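Local atomic coordinates of protein B (Streptococcus agalactiae, PDB entry 5H6I), a protein that permeabilises membranes as a secreted pore-forming toxin (CAMP factor) and is classed among the bacterial Fc-binding proteins, binding IgG. Residues 63-66 and 67-71; 104-107 and 108-112. One frame throughout, in Å; residues are numbered along the deposited sequence.

Contact 1. Residues 63-66 and 67-71; sequences DYEK and PVNEA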
ATOM      1  N   ASP A  63      -7.516  -4.462   2.195  1.00 56.42           N
ATOM      2  CA  ASP A  63      -7.854  -4.033   3.546  1.00 51.49           C
ATOM      3  C   ASP A  63      -7.196  -2.716   3.926  1.00 49.72           C
ATOM      4  O   ASP A  63      -7.472  -2.196   5.013  1.00 55.15           O
ATOM      5  CB  ASP A  63      -7.459  -5.116   4.552  1.00 53.87           C
ATOM      6  CG  ASP A  63      -8.128  -6.445   4.271  1.00 49.67           C
ATOM      7  OD1 ASP A  63      -9.356  -6.548   4.474  1.00 54.41           O
ATOM      8  OD2 ASP A  63      -7.427  -7.386   3.843  1.00 44.76           O
ATOM      9  N   TYR A  64      -6.340  -2.168   3.066  1.00 45.60           N
ATOM     10  CA  TYR A  64      -5.650  -0.914   3.329  1.00 56.30           C
ATOM     11  C   TYR A  64      -6.112   0.210   2.412  1.00 61.90           C
ATOM     12  O   TYR A  64      -5.474   1.265   2.372  1.00 58.33           O
ATOM     13  CB  TYR A  64      -4.137  -1.108   3.202  1.00 47.49           C
ATOM     14  CG  TYR A  64      -3.609  -2.278   3.999  1.00 51.59           C
ATOM     15  CD1 TYR A  64      -3.260  -2.132   5.337  1.00 47.25           C
ATOM     16  CD2 TYR A  64      -3.467  -3.532   3.418  1.00 49.07           C
ATOM     17  CE1 TYR A  64      -2.780  -3.201   6.070  1.00 52.92           C
ATOM     18  CE2 TYR A  64      -2.988  -4.605   4.144  1.00 53.20           C
ATOM     19  CZ  TYR A  64      -2.647  -4.435   5.468  1.00 46.97           C
ATOM     20  OH  TYR A  64      -2.170  -5.503   6.191  1.00 52.32           O
ATOM     21  N   GLU A  65      -7.203   0.012   1.669  1.00 60.52           N
ATOM     22  CA  GLU A  65      -7.690   1.067   0.787  1.00 57.80           C
ATOM     23  C   GLU A  65      -8.322   2.199   1.587  1.00 58.62           C
ATOM     24  O   GLU A  65      -7.940   3.366   1.442  1.00 66.11           O
ATOM     25  CB  GLU A  65      -8.689   0.493  -0.219  1.00 68.66           C
ATOM     26  CG  GLU A  65      -9.315   1.537  -1.133  1.00 72.33           C
ATOM     27  CD  GLU A  65     -10.618   1.068  -1.751  1.00 88.20           C
ATOM     28  OE1 GLU A  65     -10.575   0.201  -2.648  1.00 81.62           O
ATOM     29  OE2 GLU A  65     -11.687   1.566  -1.337  1.00 80.40           O
ATOM     30  N   LYS A  66      -9.289   1.872   2.439  1.00 45.78           N
ATOM     31  CA  LYS A  66      -9.953   2.865   3.274  1.00 53.46           C
ATOM     32  C   LYS A  66      -9.039   3.409   4.372  1.00 58.38           C
ATOM     33  O   LYS A  66      -9.110   4.608   4.671  1.00 67.68           O
ATOM     34  CB  LYS A  66     -11.229   2.280   3.884  1.00 54.04           C
ATOM     35  CG  LYS A  66     -12.187   3.332   4.411  1.00 60.10           C
ATOM     36  CD  LYS A  66     -12.981   3.977   3.288  1.00 64.10           C
ATOM     37  CE  LYS A  66     -13.758   5.183   3.790  1.00 78.52           C
ATOM     38  NZ  LYS A  66     -12.863   6.339   4.070  1.00 78.44           N
ATOM     39  N   PRO A  67      -8.194   2.587   5.015  1.00 63.27           N
ATOM     40  CA  PRO A  67      -7.253   3.166   5.995  1.00 65.63           C
ATOM     41  C   PRO A  67      -6.366   4.267   5.429  1.00 51.50           C
ATOM     42  O   PRO A  67      -6.228   5.324   6.063  1.00 54.42           O
ATOM     43  CB  PRO A  67      -6.443   1.947   6.447  1.00 62.48           C
ATOM     44  CG  PRO A  67      -7.401   0.827   6.348  1.00 56.78           C
ATOM     45  CD  PRO A  67      -8.236   1.115   5.127  1.00 63.56           C
ATOM     46  N   VAL A  68      -5.754   4.056   4.262  1.00 50.25           N
ATOM     47  CA  VAL A  68      -4.884   5.107   3.744  1.00 56.75           C
ATOM     48  C   VAL A  68      -5.702   6.277   3.197  1.00 57.28           C
ATOM     49  O   VAL A  68      -5.222   7.412   3.172  1.00 59.94           O
ATOM     50  CB  VAL A  68      -3.909   4.559   2.689  1.00 63.19           C
ATOM     51  CG1 VAL A  68      -3.292   3.247   3.157  1.00 65.86           C
ATOM     52  CG2 VAL A  68      -4.595   4.391   1.342  1.00 77.81           C
ATOM     53  N   ASN A  69      -6.944   6.039   2.777  1.00 63.40           N
ATOM     54  CA  ASN A  69      -7.819   7.153   2.422  1.00 58.06           C
ATOM     55  C   ASN A  69      -8.105   8.016   3.642  1.00 60.54           C
ATOM     56  O   ASN A  69      -8.145   9.249   3.548  1.00 58.14           O
ATOM     57  CB  ASN A  69      -9.122   6.635   1.808  1.00 61.79           C
ATOM     58  CG  ASN A  69      -8.994   6.355   0.327  1.00 69.77           C
ATOM     59  OD1 ASN A  69      -7.969   6.662  -0.291  1.00 67.49           O
ATOM     60  ND2 ASN A  69     -10.033   5.774  -0.255  1.00 69.72           N
ATOM     61  N   GLU A  70      -8.299   7.382   4.800  1.00 57.83           N
ATOM     62  CA  GLU A  70      -8.455   8.130   6.042  1.00 51.96           C
ATOM     63  C   GLU A  70      -7.144   8.770   6.476  1.00 54.43           C
ATOM     64  O   GLU A  70      -7.154   9.830   7.115  1.00 52.43           O
ATOM     65  CB  GLU A  70      -8.986   7.208   7.138  1.00 59.93           C
ATOM     66  CG  GLU A  70     -10.415   6.745   6.915  1.00 73.30           C
ATOM     67  CD  GLU A  70     -11.429   7.817   7.249  1.00 77.41           C
ATOM     68  OE1 GLU A  70     -11.750   8.636   6.361  1.00 69.12           O
ATOM     69  OE2 GLU A  70     -11.902   7.843   8.405  1.00 83.91           O
ATOM     70  N   ALA A  71      -6.010   8.149   6.143  1.00 50.86           N
ATOM     71  CA  ALA A  71      -4.719   8.736   6.484  1.00 51.43           C
ATOM     72  C   ALA A  71      -4.433   9.967   5.634  1.00 58.36           C
ATOM     73  O   ALA A  71      -3.904  10.965   6.136  1.00 60.07           O
ATOM     74  CB  ALA A  71      -3.609   7.699   6.322  1.00 46.50           C
TER
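The first turn of helix 65-84, with Tyr64 at its N-cap position, is joined here by i to i+4 contacts in which the backbone carbonyls of 64, 65 and 66 meet Val68, Asn69 and Glu70. A weak first bond is followed here by two firmer ones. The bond from Val68 N to Tyr64 O is 3.4 Å long; that from Asn69 N to Glu65 O measures 3.1 Å, and that from Glu70 N to Lys66 O 2.9 Å. Pro67 stands in the first turn, where its lack of an N-H costs no helical bond, and its ring packs CG against Asp63 O at 3.3 Å. On the inner side both methyls of Val68 come up to Tyr64 O from one side, CG1 at 3.1 Å, while the Tyr64 ring leads away to Met127 and Ile131 of helix 121-139 and its OH bonds to Asn124. The outer side is polar. Lys66 runs along the helix with CG anti to the backbone N (chi1 -163°), then bends at chi2 and again at chi4, which brings NZ round to Glu70. Glu70 folds at its own chi2 (-77°), and the two chains slant across each other to form a salt bridge, NZ to OE1 3.4 Å. The carboxamide of Asn69 sits over Glu65 O, with CG 3.4 Å from that oxygen, yet its OD1 is bonded to Lys56 of helix 35-58; Glu65 OE1 turns back to Gly61 N. The region 57-120, assigned to binding the IgG constant region, contains the whole turn. Chemically, the turn pairs a buried apolar flank with a charged outer one, where Lys66 and Glu70 link successive turns and the bends of both chains set their approach.

Contact 2. Residues 104-107 and 108-112; sequences DVIE and AITFS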
ATOM      1  N   ASP A 104       4.220   5.827  11.563  1.00 55.40           N
ATOM      2  CA  ASP A 104       3.906   4.464  11.973  1.00 55.07           C
ATOM      3  C   ASP A 104       2.793   3.868  11.122  1.00 56.14           C
ATOM      4  O   ASP A 104       2.773   2.653  10.891  1.00 50.72           O
ATOM      5  CB  ASP A 104       3.522   4.435  13.452  1.00 45.07           C
ATOM      6  CG  ASP A 104       4.672   4.826  14.360  1.00 61.83           C
ATOM      7  OD1 ASP A 104       5.639   4.044  14.467  1.00 68.28           O
ATOM      8  OD2 ASP A 104       4.609   5.917  14.965  1.00 63.31           O
ATOM      9  N   VAL A 105       1.861   4.701  10.651  1.00 48.59           N
ATOM     10  CA  VAL A 105       0.842   4.228   9.719  1.00 55.05           C
ATOM     11  C   VAL A 105       1.491   3.772   8.419  1.00 52.62           C
ATOM     12  O   VAL A 105       1.236   2.666   7.928  1.00 50.89           O
ATOM     13  CB  VAL A 105      -0.210   5.325   9.468  1.00 49.25           C
ATOM     14  CG1 VAL A 105      -1.015   5.013   8.214  1.00 38.48           C
ATOM     15  CG2 VAL A 105      -1.126   5.472  10.668  1.00 44.61           C
ATOM     16  N   ILE A 106       2.351   4.620   7.850  1.00 50.58           N
ATOM     17  CA  ILE A 106       3.024   4.279   6.599  1.00 59.31           C
ATOM     18  C   ILE A 106       3.916   3.058   6.786  1.00 56.77           C
ATOM     19  O   ILE A 106       3.955   2.164   5.932  1.00 53.36           O
ATOM     20  CB  ILE A 106       3.822   5.489   6.077  1.00 49.38           C
ATOM     21  CG1 ILE A 106       2.888   6.674   5.826  1.00 53.10           C
ATOM     22  CG2 ILE A 106       4.579   5.126   4.809  1.00 54.23           C
ATOM     23  CD1 ILE A 106       3.609   7.976   5.554  1.00 61.86           C
ATOM     24  N   GLU A 107       4.636   2.995   7.910  1.00 56.61           N
ATOM     25  CA  GLU A 107       5.541   1.873   8.147  1.00 54.29           C
ATOM     26  C   GLU A 107       4.779   0.559   8.258  1.00 55.67           C
ATOM     27  O   GLU A 107       5.271  -0.490   7.827  1.00 60.74           O
ATOM     28  CB  GLU A 107       6.365   2.121   9.409  1.00 54.96           C
ATOM     29  CG  GLU A 107       7.768   2.636   9.140  1.00 64.24           C
ATOM     30  CD  GLU A 107       8.379   3.315  10.348  1.00 61.62           C
ATOM     31  OE1 GLU A 107       9.160   4.271  10.162  1.00 71.10           O
ATOM     32  OE2 GLU A 107       8.078   2.892  11.484  1.00 58.92           O
ATOM     33  N   ALA A 108       3.576   0.594   8.834  1.00 56.33           N
ATOM     34  CA  ALA A 108       2.772  -0.619   8.928  1.00 60.76           C
ATOM     35  C   ALA A 108       2.282  -1.075   7.560  1.00 57.41           C
ATOM     36  O   ALA A 108       2.135  -2.278   7.325  1.00 55.87           O
ATOM     37  CB  ALA A 108       1.591  -0.397   9.870  1.00 55.06           C
ATOM     38  N   ILE A 109       2.033  -0.135   6.645  1.00 47.95           N
ATOM     39  CA  ILE A 109       1.542  -0.507   5.322  1.00 57.64           C
ATOM     40  C   ILE A 109       2.657  -1.126   4.487  1.00 52.99           C
ATOM     41  O   ILE A 109       2.455  -2.147   3.820  1.00 52.16           O
ATOM     42  CB  ILE A 109       0.917   0.713   4.624  1.00 57.81           C
ATOM     43  CG1 ILE A 109      -0.282   1.217   5.428  1.00 61.03           C
ATOM     44  CG2 ILE A 109       0.499   0.353   3.211  1.00 48.62           C
ATOM     45  CD1 ILE A 109      -0.536   2.696   5.277  1.00 61.87           C
ATOM     46  N   THR A 110       3.847  -0.519   4.506  1.00 52.80           N
ATOM     47  CA  THR A 110       4.980  -1.113   3.804  1.00 57.64           C
ATOM     48  C   THR A 110       5.389  -2.441   4.428  1.00 58.61           C
ATOM     49  O   THR A 110       5.899  -3.322   3.727  1.00 64.89           O
ATOM     50  CB  THR A 110       6.170  -0.153   3.791  1.00 50.58           C
ATOM     51  OG1 THR A 110       6.822  -0.176   5.067  1.00 64.88           O
ATOM     52  CG2 THR A 110       5.719   1.264   3.469  1.00 56.85           C
ATOM     53  N   PHE A 111       5.179  -2.599   5.738  1.00 50.44           N
ATOM     54  CA  PHE A 111       5.426  -3.886   6.378  1.00 50.67           C
ATOM     55  C   PHE A 111       4.527  -4.967   5.792  1.00 62.38           C
ATOM     56  O   PHE A 111       4.943  -6.123   5.649  1.00 67.65           O
ATOM     57  CB  PHE A 111       5.216  -3.767   7.889  1.00 50.48           C
ATOM     58  CG  PHE A 111       5.289  -5.078   8.620  1.00 56.03           C
ATOM     59  CD1 PHE A 111       6.511  -5.600   9.012  1.00 59.19           C
ATOM     60  CD2 PHE A 111       4.136  -5.784   8.927  1.00 55.90           C
ATOM     61  CE1 PHE A 111       6.583  -6.803   9.688  1.00 64.79           C
ATOM     62  CE2 PHE A 111       4.202  -6.988   9.602  1.00 61.78           C
ATOM     63  CZ  PHE A 111       5.427  -7.497   9.983  1.00 63.84           C
ATOM     64  N   SER A 112       3.289  -4.608   5.450  1.00 59.01           N
ATOM     65  CA  SER A 112       2.380  -5.573   4.839  1.00 62.92           C
ATOM     66  C   SER A 112       2.831  -5.945   3.434  1.00 54.23           C
ATOM     67  O   SER A 112       2.793  -7.122   3.056  1.00 55.45           O
ATOM     68  CB  SER A 112       0.960  -5.011   4.815  1.00 47.45           C
ATOM     69  OG  SER A 112       0.230  -5.517   3.711  1.00 54.66           O
TER
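Val105 and Ile109 run alongside each other on the inward face of helix 93-115 of the helical bundle, one turn apart and with their ends turned alike, and they illustrate how a buried helical face is built from i to i+4 neighbours. Their contact is made by Val105 CG1 and Ile109 CD1, 3.8 Å apart. Ile109 CG1 stands anti to the carbonyl carbon (chi1 -62°), which lays the end of the chain back over the preceding turn, with CD1 3.2 Å from Val105 O. Helices 121-139 and 35-58 cover this face: Val105 meets Leu134 and Val135, Ile109 meets Ile55, and Ile106 packs on Leu52. Ala108 sets its CB 3.4 Å from Asp104 O and touches Ile131 of helix 121-139 and Glu159 of helix 145-163. Phe111, whose ring leads away from this turn, is packed as well, against Glu159 and Leu163 of helix 145-163 and the ring of His115.

The outer side is looser. Glu107 is exposed and reaches outward, its chain extended beyond CG; its carbonyl makes the contact. Thr110 is partly exposed; its CG2 approaches Ile106 O, the acceptor for Thr110 N in a nearly straight bond of 3.0 Å (N-H...O 173°). Glu107 O gathers two donors, Phe111 N at 3.0 Å and the Thr110 hydroxyl, whose chi1 of 78° turns it back toward the preceding turn. Both arrive from the same face of the carbonyl plane, and Thr110 OG1 stands above that plane, 3.2 Å from Glu107 O.

In the fold
Contacts 1 and 2 belong to helices that follow each other in the chain, 65-84 and 93-115, and their centres lie about 11 Å apart. The two turns touch along their buried faces: Val68 CG1 packs against Ile109 CD1 at 3.5 Å, and Ala71 CB approaches Val105 CG1 at 4.2 Å. At the other end of the interface Tyr64 CE2 lies 3.4 Å from Ser112 OG. Tyr64 OH and Ser112 OG both bond to Asn124 OD1, so a residue of helix 121-139 ties the two turns together. Both contacts fall within the region 57-120 assigned to binding the IgG constant region, and the side chains that meet here are packed between helices of the bundle.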